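Local structure of B-type flagellar hook-associated protein 2 (Pseudomonas aeruginosa, 5FHY) at residues 69-79 and 94-104; 59-67 and 134-145. The protein caps the growing tip of the bacterial flagellar filament, promoting polymerization of flagellin there and keeping exported subunits from leaking out, and is essential for motility. All coordinates share one frame; numbering follows the deposited sequence.

Interaction 1 of 2, residues 69-79 and 94-104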
loop_
_atom_site.group_PDB
_atom_site.type_symbol
_atom_site.label_atom_id
_atom_site.label_comp_id
_atom_site.label_asym_id
_atom_site.label_seq_id
_atom_site.Cartn_x
_atom_site.Cartn_y
_atom_site.Cartn_z
ATOM N N ILE B 69 -45.953 -46.470 22.742
ATOM C CA ILE B 69 -45.837 -45.035 22.541
ATOM C C ILE B 69 -46.365 -44.676 21.162
ATOM O O ILE B 69 -46.029 -45.324 20.176
ATOM C CB ILE B 69 -44.375 -44.563 22.688
ATOM C CG1 ILE B 69 -43.841 -44.895 24.084
ATOM C CG2 ILE B 69 -44.254 -43.074 22.400
ATOM C CD1 ILE B 69 -42.367 -44.592 24.258
ATOM N N SER B 70 -47.221 -43.666 21.093
ATOM C CA SER B 70 -47.754 -43.233 19.811
ATOM C C SER B 70 -47.808 -41.718 19.736
ATOM O O SER B 70 -47.846 -41.036 20.756
ATOM C CB SER B 70 -49.148 -43.822 19.579
ATOM O OG SER B 70 -49.972 -43.648 20.721
ATOM N N VAL B 71 -47.800 -41.195 18.516
ATOM C CA VAL B 71 -47.995 -39.772 18.290
ATOM C C VAL B 71 -49.059 -39.607 17.203
ATOM O O VAL B 71 -48.770 -39.665 16.008
ATOM C CB VAL B 71 -46.659 -39.067 17.911
ATOM C CG1 VAL B 71 -45.855 -39.906 16.917
ATOM C CG2 VAL B 71 -46.901 -37.643 17.404
ATOM N N GLY B 72 -50.306 -39.436 17.627
ATOM C CA GLY B 72 -51.410 -39.344 16.691
ATOM C C GLY B 72 -51.693 -40.663 15.996
ATOM O O GLY B 72 -51.880 -41.697 16.637
ATOM N N ASP B 73 -51.749 -40.602 14.669
ATOM C CA ASP B 73 -51.814 -41.774 13.798
ATOM C C ASP B 73 -50.717 -42.777 14.153
ATOM O O ASP B 73 -50.996 -43.916 14.529
ATOM C CB ASP B 73 -51.705 -41.301 12.329
ATOM C CG ASP B 73 -51.447 -42.428 11.314
ATOM O OD1 ASP B 73 -50.886 -43.498 11.628
ATOM O OD2 ASP B 73 -51.802 -42.214 10.137
ATOM N N THR B 74 -49.470 -42.339 14.031
ATOM C CA THR B 74 -48.325 -43.238 14.092
ATOM C C THR B 74 -48.187 -43.956 15.429
ATOM O O THR B 74 -48.323 -43.345 16.487
ATOM C CB THR B 74 -47.021 -42.478 13.820
ATOM O OG1 THR B 74 -47.172 -41.681 12.641
ATOM C CG2 THR B 74 -45.865 -43.449 13.629
ATOM N N LYS B 75 -47.926 -45.257 15.375
ATOM C CA LYS B 75 -47.650 -46.022 16.580
ATOM C C LYS B 75 -46.193 -46.462 16.548
ATOM O O LYS B 75 -45.663 -46.784 15.487
ATOM C CB LYS B 75 -48.587 -47.227 16.688
ATOM C CG LYS B 75 -50.051 -46.841 16.839
ATOM C CD LYS B 75 -50.949 -48.047 17.033
ATOM C CE LYS B 75 -50.665 -48.777 18.332
ATOM N NZ LYS B 75 -51.604 -49.911 18.565
ATOM N N LEU B 76 -45.549 -46.488 17.708
ATOM C CA LEU B 76 -44.186 -47.001 17.801
ATOM C C LEU B 76 -44.235 -48.499 18.078
ATOM O O LEU B 76 -45.245 -48.996 18.573
ATOM C CB LEU B 76 -43.399 -46.268 18.895
ATOM C CG LEU B 76 -42.734 -44.930 18.543
ATOM C CD1 LEU B 76 -43.767 -43.845 18.256
ATOM C CD2 LEU B 76 -41.790 -44.474 19.656
ATOM N N PRO B 77 -43.156 -49.225 17.746
ATOM C CA PRO B 77 -43.020 -50.628 18.150
ATOM C C PRO B 77 -43.271 -50.798 19.643
ATOM O O PRO B 77 -42.810 -49.966 20.426
ATOM C CB PRO B 77 -41.570 -50.957 17.799
ATOM C CG PRO B 77 -41.263 -50.069 16.651
ATOM C CD PRO B 77 -42.051 -48.800 16.865
ATOM N N ALA B 78 -44.010 -51.835 20.026
ATOM C CA ALA B 78 -44.236 -52.106 21.439
ATOM C C ALA B 78 -42.900 -52.360 22.124
ATOM O O ALA B 78 -42.104 -53.179 21.666
ATOM C CB ALA B 78 -45.166 -53.292 21.613
ATOM N N ILE B 79 -42.660 -51.658 23.226
ATOM C CA ILE B 79 -41.419 -51.826 23.965
ATOM C C ILE B 79 -41.614 -52.764 25.144
ATOM O O ILE B 79 -42.413 -52.491 26.038
ATOM C CB ILE B 79 -40.870 -50.479 24.485
ATOM C CG1 ILE B 79 -40.476 -49.566 23.323
ATOM C CG2 ILE B 79 -39.677 -50.708 25.404
ATOM C CD1 ILE B 79 -39.817 -48.284 23.769
ATOM N N ALA B 94 -33.950 -47.299 24.509
ATOM C CA ALA B 94 -34.949 -48.049 23.757
ATOM C C ALA B 94 -35.776 -47.104 22.903
ATOM O O ALA B 94 -35.890 -47.281 21.692
ATOM C CB ALA B 94 -35.846 -48.839 24.692
ATOM N N ILE B 95 -36.344 -46.097 23.559
ATOM C CA ILE B 95 -37.198 -45.111 22.908
ATOM C C ILE B 95 -36.458 -44.401 21.777
ATOM O O ILE B 95 -37.028 -44.152 20.714
ATOM C CB ILE B 95 -37.719 -44.064 23.912
ATOM C CG1 ILE B 95 -38.606 -44.726 24.964
ATOM C CG2 ILE B 95 -38.511 -42.979 23.200
ATOM C CD1 ILE B 95 -39.147 -43.746 25.991
ATOM N N ASN B 96 -35.184 -44.087 22.005
ATOM C CA ASN B 96 -34.379 -43.400 20.999
ATOM C C ASN B 96 -34.264 -44.226 19.725
ATOM O O ASN B 96 -34.145 -43.681 18.627
ATOM C CB ASN B 96 -32.977 -43.105 21.539
ATOM C CG ASN B 96 -32.950 -41.929 22.493
ATOM O OD1 ASN B 96 -33.719 -40.977 22.354
ATOM N ND2 ASN B 96 -32.058 -41.990 23.474
ATOM N N GLN B 97 -34.280 -45.547 19.883
ATOM C CA GLN B 97 -34.199 -46.454 18.742
ATOM C C GLN B 97 -35.560 -47.068 18.407
ATOM O O GLN B 97 -35.731 -47.672 17.350
ATOM C CB GLN B 97 -33.139 -47.533 18.974
ATOM C CG GLN B 97 -31.752 -46.932 19.199
ATOM C CD GLN B 97 -30.617 -47.863 18.808
ATOM O OE1 GLN B 97 -30.613 -48.429 17.713
ATOM N NE2 GLN B 97 -29.635 -48.003 19.690
ATOM N N ALA B 98 -36.512 -46.959 19.329
ATOM C CA ALA B 98 -37.880 -47.390 19.050
ATOM C C ALA B 98 -38.650 -46.272 18.357
ATOM O O ALA B 98 -39.803 -46.450 17.964
ATOM C CB ALA B 98 -38.593 -47.805 20.328
ATOM N N GLY B 99 -38.010 -45.113 18.227
ATOM C CA GLY B 99 -38.678 -43.935 17.708
ATOM C C GLY B 99 -37.955 -43.184 16.602
ATOM O O GLY B 99 -38.324 -42.054 16.286
ATOM N N LYS B 100 -36.924 -43.789 16.020
ATOM C CA LYS B 100 -36.159 -43.132 14.957
ATOM C C LYS B 100 -37.039 -42.842 13.752
ATOM O O LYS B 100 -36.779 -41.925 12.976
ATOM C CB LYS B 100 -34.986 -44.001 14.514
ATOM C CG LYS B 100 -34.493 -44.946 15.566
ATOM C CD LYS B 100 -34.102 -46.274 14.952
ATOM C CE LYS B 100 -35.300 -46.923 14.270
ATOM N NZ LYS B 100 -36.456 -47.024 15.211
ATOM N N GLU B 101 -38.071 -43.661 13.604
ATOM C CA GLU B 101 -38.962 -43.618 12.457
ATOM C C GLU B 101 -39.875 -42.395 12.463
ATOM O O GLU B 101 -39.992 -41.687 11.464
ATOM C CB GLU B 101 -39.811 -44.889 12.432
ATOM C CG GLU B 101 -40.403 -45.271 13.798
ATOM C CD GLU B 101 -39.484 -46.131 14.652
ATOM O OE1 GLU B 101 -38.317 -45.735 14.862
ATOM O OE2 GLU B 101 -39.932 -47.199 15.119
ATOM N N ALA B 102 -40.524 -42.166 13.600
ATOM C CA ALA B 102 -41.554 -41.143 13.722
ATOM C C ALA B 102 -40.979 -39.805 14.171
ATOM O O ALA B 102 -41.656 -38.779 14.125
ATOM C CB ALA B 102 -42.633 -41.600 14.688
ATOM N N GLY B 103 -39.724 -39.817 14.605
ATOM C CA GLY B 103 -39.082 -38.601 15.062
ATOM C C GLY B 103 -39.325 -38.402 16.541
ATOM O O GLY B 103 -39.443 -37.275 17.023
ATOM N N VAL B 104 -39.391 -39.509 17.268
ATOM C CA VAL B 104 -39.529 -39.446 18.712
ATOM C C VAL B 104 -38.181 -39.709 19.351
ATOM O O VAL B 104 -37.568 -40.751 19.125
ATOM C CB VAL B 104 -40.553 -40.468 19.239
ATOM C CG1 VAL B 104 -40.580 -40.459 20.767
ATOM C CG2 VAL B 104 -41.935 -40.184 18.662
#

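Interaction 2 of 2, residues 59-67 and 134-145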
loop_
_atom_site.group_PDB
_atom_site.type_symbol
_atom_site.label_atom_id
_atom_site.label_comp_id
_atom_site.label_asym_id
_atom_site.label_seq_id
_atom_site.Cartn_x
_atom_site.Cartn_y
_atom_site.Cartn_z
ATOM N N ASN B 59 -30.873 -45.912 42.054
ATOM C CA ASN B 59 -31.105 -47.286 42.474
ATOM C C ASN B 59 -32.463 -47.787 42.011
ATOM O O ASN B 59 -32.913 -48.855 42.427
ATOM C CB ASN B 59 -31.003 -47.411 43.995
ATOM C CG ASN B 59 -29.594 -47.183 44.509
ATOM O OD1 ASN B 59 -28.615 -47.563 43.866
ATOM N ND2 ASN B 59 -29.486 -46.569 45.680
ATOM N N ALA B 60 -33.114 -47.017 41.147
ATOM C CA ALA B 60 -34.461 -47.362 40.718
ATOM C C ALA B 60 -34.459 -48.308 39.524
ATOM O O ALA B 60 -33.764 -48.088 38.534
ATOM C CB ALA B 60 -35.251 -46.099 40.387
ATOM N N LYS B 61 -35.251 -49.367 39.635
ATOM C CA LYS B 61 -35.407 -50.338 38.564
ATOM C C LYS B 61 -36.890 -50.585 38.349
ATOM O O LYS B 61 -37.638 -50.782 39.304
ATOM C CB LYS B 61 -34.674 -51.647 38.876
ATOM C CG LYS B 61 -33.215 -51.478 39.266
ATOM C CD LYS B 61 -32.374 -52.619 38.715
ATOM C CE LYS B 61 -32.405 -52.623 37.192
ATOM N NZ LYS B 61 -31.646 -53.756 36.589
ATOM N N PHE B 62 -37.316 -50.580 37.094
ATOM C CA PHE B 62 -38.738 -50.658 36.780
ATOM C C PHE B 62 -39.301 -52.079 36.794
ATOM O O PHE B 62 -38.611 -53.042 36.461
ATOM C CB PHE B 62 -39.000 -50.019 35.415
ATOM C CG PHE B 62 -38.795 -48.530 35.390
ATOM C CD1 PHE B 62 -39.643 -47.694 36.095
ATOM C CD2 PHE B 62 -37.762 -47.964 34.663
ATOM C CE1 PHE B 62 -39.468 -46.325 36.077
ATOM C CE2 PHE B 62 -37.583 -46.592 34.642
ATOM C CZ PHE B 62 -38.437 -45.773 35.351
ATOM N N ASN B 63 -40.559 -52.190 37.209
ATOM C CA ASN B 63 -41.320 -53.429 37.093
ATOM C C ASN B 63 -41.372 -53.921 35.650
ATOM O O ASN B 63 -41.146 -53.148 34.718
ATOM C CB ASN B 63 -42.742 -53.232 37.619
ATOM C CG ASN B 63 -42.794 -53.081 39.120
ATOM O OD1 ASN B 63 -41.843 -53.414 39.823
ATOM N ND2 ASN B 63 -43.909 -52.566 39.622
ATOM N N SER B 64 -41.693 -55.198 35.468
ATOM C CA SER B 64 -41.809 -55.765 34.129
ATOM C C SER B 64 -43.092 -55.265 33.470
ATOM O O SER B 64 -44.041 -54.893 34.158
ATOM C CB SER B 64 -41.790 -57.297 34.192
ATOM O OG SER B 64 -42.003 -57.879 32.917
ATOM N N GLY B 65 -43.114 -55.233 32.140
ATOM C CA GLY B 65 -44.304 -54.824 31.415
ATOM C C GLY B 65 -44.043 -54.394 29.984
ATOM O O GLY B 65 -43.074 -54.836 29.366
ATOM N N THR B 66 -44.911 -53.533 29.452
ATOM C CA THR B 66 -44.799 -53.078 28.066
ATOM C C THR B 66 -45.106 -51.585 27.895
ATOM O O THR B 66 -46.032 -51.057 28.512
ATOM C CB THR B 66 -45.737 -53.885 27.132
ATOM O OG1 THR B 66 -45.692 -55.275 27.480
ATOM C CG2 THR B 66 -45.318 -53.726 25.673
ATOM N N LEU B 67 -44.327 -50.912 27.051
ATOM C CA LEU B 67 -44.581 -49.512 26.719
ATOM C C LEU B 67 -45.060 -49.357 25.279
ATOM O O LEU B 67 -44.360 -49.738 24.341
ATOM C CB LEU B 67 -43.329 -48.652 26.922
ATOM C CG LEU B 67 -42.782 -48.388 28.326
ATOM C CD1 LEU B 67 -41.877 -47.165 28.306
ATOM C CD2 LEU B 67 -43.897 -48.230 29.341
ATOM N N VAL B 134 -49.205 -47.838 29.316
ATOM C CA VAL B 134 -48.391 -48.753 30.115
ATOM C C VAL B 134 -49.178 -49.947 30.654
ATOM O O VAL B 134 -50.182 -49.778 31.344
ATOM C CB VAL B 134 -47.756 -48.035 31.322
ATOM C CG1 VAL B 134 -46.988 -49.039 32.182
ATOM C CG2 VAL B 134 -46.845 -46.902 30.865
ATOM N N SER B 135 -48.712 -51.152 30.338
ATOM C CA SER B 135 -49.204 -52.368 30.977
ATOM C C SER B 135 -48.157 -52.854 31.977
ATOM O O SER B 135 -47.065 -53.260 31.589
ATOM C CB SER B 135 -49.508 -53.457 29.947
ATOM O OG SER B 135 -50.659 -53.141 29.184
ATOM N N ASP B 136 -48.494 -52.823 33.261
ATOM C CA ASP B 136 -47.521 -53.116 34.311
ATOM C C ASP B 136 -47.742 -54.486 34.945
ATOM O O ASP B 136 -48.824 -54.775 35.452
ATOM C CB ASP B 136 -47.575 -52.029 35.391
ATOM C CG ASP B 136 -46.516 -52.211 36.463
ATOM O OD1 ASP B 136 -45.547 -52.958 36.223
ATOM O OD2 ASP B 136 -46.658 -51.606 37.547
ATOM N N ASP B 137 -46.715 -55.330 34.912
ATOM C CA ASP B 137 -46.819 -56.671 35.484
ATOM C C ASP B 137 -46.911 -56.610 37.008
ATOM O O ASP B 137 -47.293 -57.584 37.652
ATOM C CB ASP B 137 -45.633 -57.544 35.065
ATOM C CG ASP B 137 -45.638 -57.859 33.582
ATOM O OD1 ASP B 137 -46.707 -57.731 32.948
ATOM O OD2 ASP B 137 -44.576 -58.249 33.053
ATOM N N GLY B 138 -46.546 -55.464 37.576
ATOM C CA GLY B 138 -46.644 -55.248 39.009
ATOM C C GLY B 138 -45.471 -55.808 39.785
ATOM O O GLY B 138 -45.441 -55.754 41.014
ATOM N N SER B 139 -44.497 -56.341 39.060
ATOM C CA SER B 139 -43.319 -56.932 39.675
ATOM C C SER B 139 -42.161 -56.946 38.686
ATOM O O SER B 139 -42.366 -57.032 37.476
ATOM C CB SER B 139 -43.620 -58.349 40.168
ATOM O OG SER B 139 -43.979 -59.203 39.094
ATOM N N GLY B 140 -40.946 -56.850 39.213
ATOM C CA GLY B 140 -39.749 -56.863 38.397
ATOM C C GLY B 140 -38.702 -55.905 38.929
ATOM O O GLY B 140 -37.520 -56.019 38.606
ATOM N N GLY B 141 -39.141 -54.971 39.768
ATOM C CA GLY B 141 -38.260 -53.955 40.312
ATOM C C GLY B 141 -38.848 -53.247 41.518
ATOM O O GLY B 141 -39.768 -53.750 42.158
ATOM N N ASN B 142 -38.315 -52.068 41.822
ATOM C CA ASN B 142 -38.715 -51.317 43.009
ATOM C C ASN B 142 -39.655 -50.145 42.726
ATOM O O ASN B 142 -40.240 -49.578 43.649
ATOM C CB ASN B 142 -37.472 -50.812 43.743
ATOM C CG ASN B 142 -36.488 -50.128 42.819
ATOM O OD1 ASN B 142 -36.853 -49.634 41.753
ATOM N ND2 ASN B 142 -35.222 -50.110 43.219
ATOM N N THR B 143 -39.801 -49.779 41.458
ATOM C CA THR B 143 -40.717 -48.703 41.098
ATOM C C THR B 143 -41.756 -49.166 40.090
ATOM O O THR B 143 -41.490 -50.028 39.255
ATOM C CB THR B 143 -39.970 -47.496 40.497
ATOM O OG1 THR B 143 -39.143 -47.935 39.412
ATOM C CG2 THR B 143 -39.106 -46.814 41.545
ATOM N N SER B 144 -42.949 -48.589 40.182
ATOM C CA SER B 144 -44.047 -48.951 39.303
ATOM C C SER B 144 -43.722 -48.561 37.865
ATOM O O SER B 144 -43.092 -47.535 37.627
ATOM C CB SER B 144 -45.341 -48.281 39.766
ATOM O OG SER B 144 -46.397 -48.525 38.857
ATOM N N LEU B 145 -44.148 -49.379 36.908
ATOM C CA LEU B 145 -43.964 -49.044 35.502
ATOM C C LEU B 145 -45.112 -48.150 35.056
ATOM O O LEU B 145 -45.001 -47.414 34.076
ATOM C CB LEU B 145 -43.890 -50.307 34.637
ATOM C CG LEU B 145 -43.492 -50.132 33.166
ATOM C CD1 LEU B 145 -41.990 -49.924 33.034
ATOM C CD2 LEU B 145 -43.946 -51.324 32.337
#

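Interaction 1 of 2, residues 69-79 and 94-104
Ile-79 and Ile-69 press their side chains onto helix 88-98 where it covers a beta hairpin, within the flagellin hook IN motif. The hairpin joins strands 65-71 and 74-81, and all that crosses to the helix end and the loop after it is apolar or van der Waals contact. The tight part lies at the helix. Ile-79 CD1 sits 3.7 Å from Ala-98 CB. Its CG1 branch stands anti to the carbonyl carbon (chi1 -65°) and runs on extended, which sets CD1 against the methyls of Ala-94 and Ala-98 and Ile-95 CG1. Ile-69 meets Ile-95 at about a right angle, CD1 to CD1 at 3.8 Å, and both also touch Leu-119 of strand 114-121. Toward the hairpin turn the fit slackens: Val-71 CG1 is 4.3 Å from both Ala-102 CB and Val-104 CG2. Thr-74 CG2 rests on Ala-102 CB at a partly exposed edge. On the solvent side Pro-77 and Glu-101 approach from opposite directions, though the carboxylate's placement is doubtful. Leu-76 forks over the chain behind the helix: CD1 reaches Val-104 CG2 at 4.1 Å, while CD2 lies 3.7 Å from Gly-99 CA and 3.3 Å from Ala-98 O, a contact and not a bond.

Interaction 2 of 2, residues 59-67 and 134-145
Strands 65-67 and 134-136 run antiparallel, the axes of these short segments 4.9 Å apart at 174°, with Thr-66 and Ser-135 as the hydrogen-bonded pair; beyond them both segments leave the sheet as loops that stay laced together, with a single beta bridge between Phe-62 and Thr-143, as far as Asn-59. Asn-63 points into the loop 137-142, which curls round its amide. Its CB is 3.1 Å from Asp-136 OD1, its amide lies nearly coplanar with that carboxylate, and OD1 takes a weak bond from Gly-141 N. Asp-136 OD1 in turn accepts Gly-138 N from above the carboxylate plane, closing an Asx turn. Ser-64 is held through both its backbone polar atoms: its N donates to Ser-139 O and its O accepts from Asp-137 N. With OG anti to the backbone N (chi1 176°), the hydroxyl donates to Asp-137 OD2 at 2.6 Å, on the anti side and somewhat out of the carboxylate plane. At the far end Asn-142 works as a clamp: OD1 accepts a nearly straight bond from Lys-61 N (2.7 Å, 170° at the hydrogen), and ND2 donates to Asn-59 O. Lys-61 O returns the grip, accepting from both Asn-142 N and Thr-143 N. The inward face is greasy. Leu-145 spreads its methyls, CD1 3.8 Å from Phe-62 CB and CD2 3.6 Å from Gly-65 CA, while Leu-67 CD2 lies alongside Val-134 CG2. Phe-62 continues onto Leu-88 and Met-91 of helix 88-98. Backbone and side-chain bonds thus fix the path of an exposed, glycine-rich loop beyond the regular strands, with Leu-145 fastening its return to the buried side.

In the fold
Both interactions use strand 65-71, the middle strand of the three-stranded antiparallel sheet, but on different sides of it in the strand order: interaction 1 includes its hairpin partner 74-81, and interaction 2 its other neighbour, 130-136. They meet where Ile-79 O probably accepts a hydrogen bond from Leu-67 N, and their centres are about 20 Å apart. Interaction 1 is the more buried, a side-chain layer between the sheet and helix 88-98 with the loop that follows it. Interaction 2, nearly twice as large in buried surface, lies farther from the chain's centre and is mostly polar, its bonds tying exposed loops. Along the sequence, interaction 1 is nested inside the loop that interaction 2 closes.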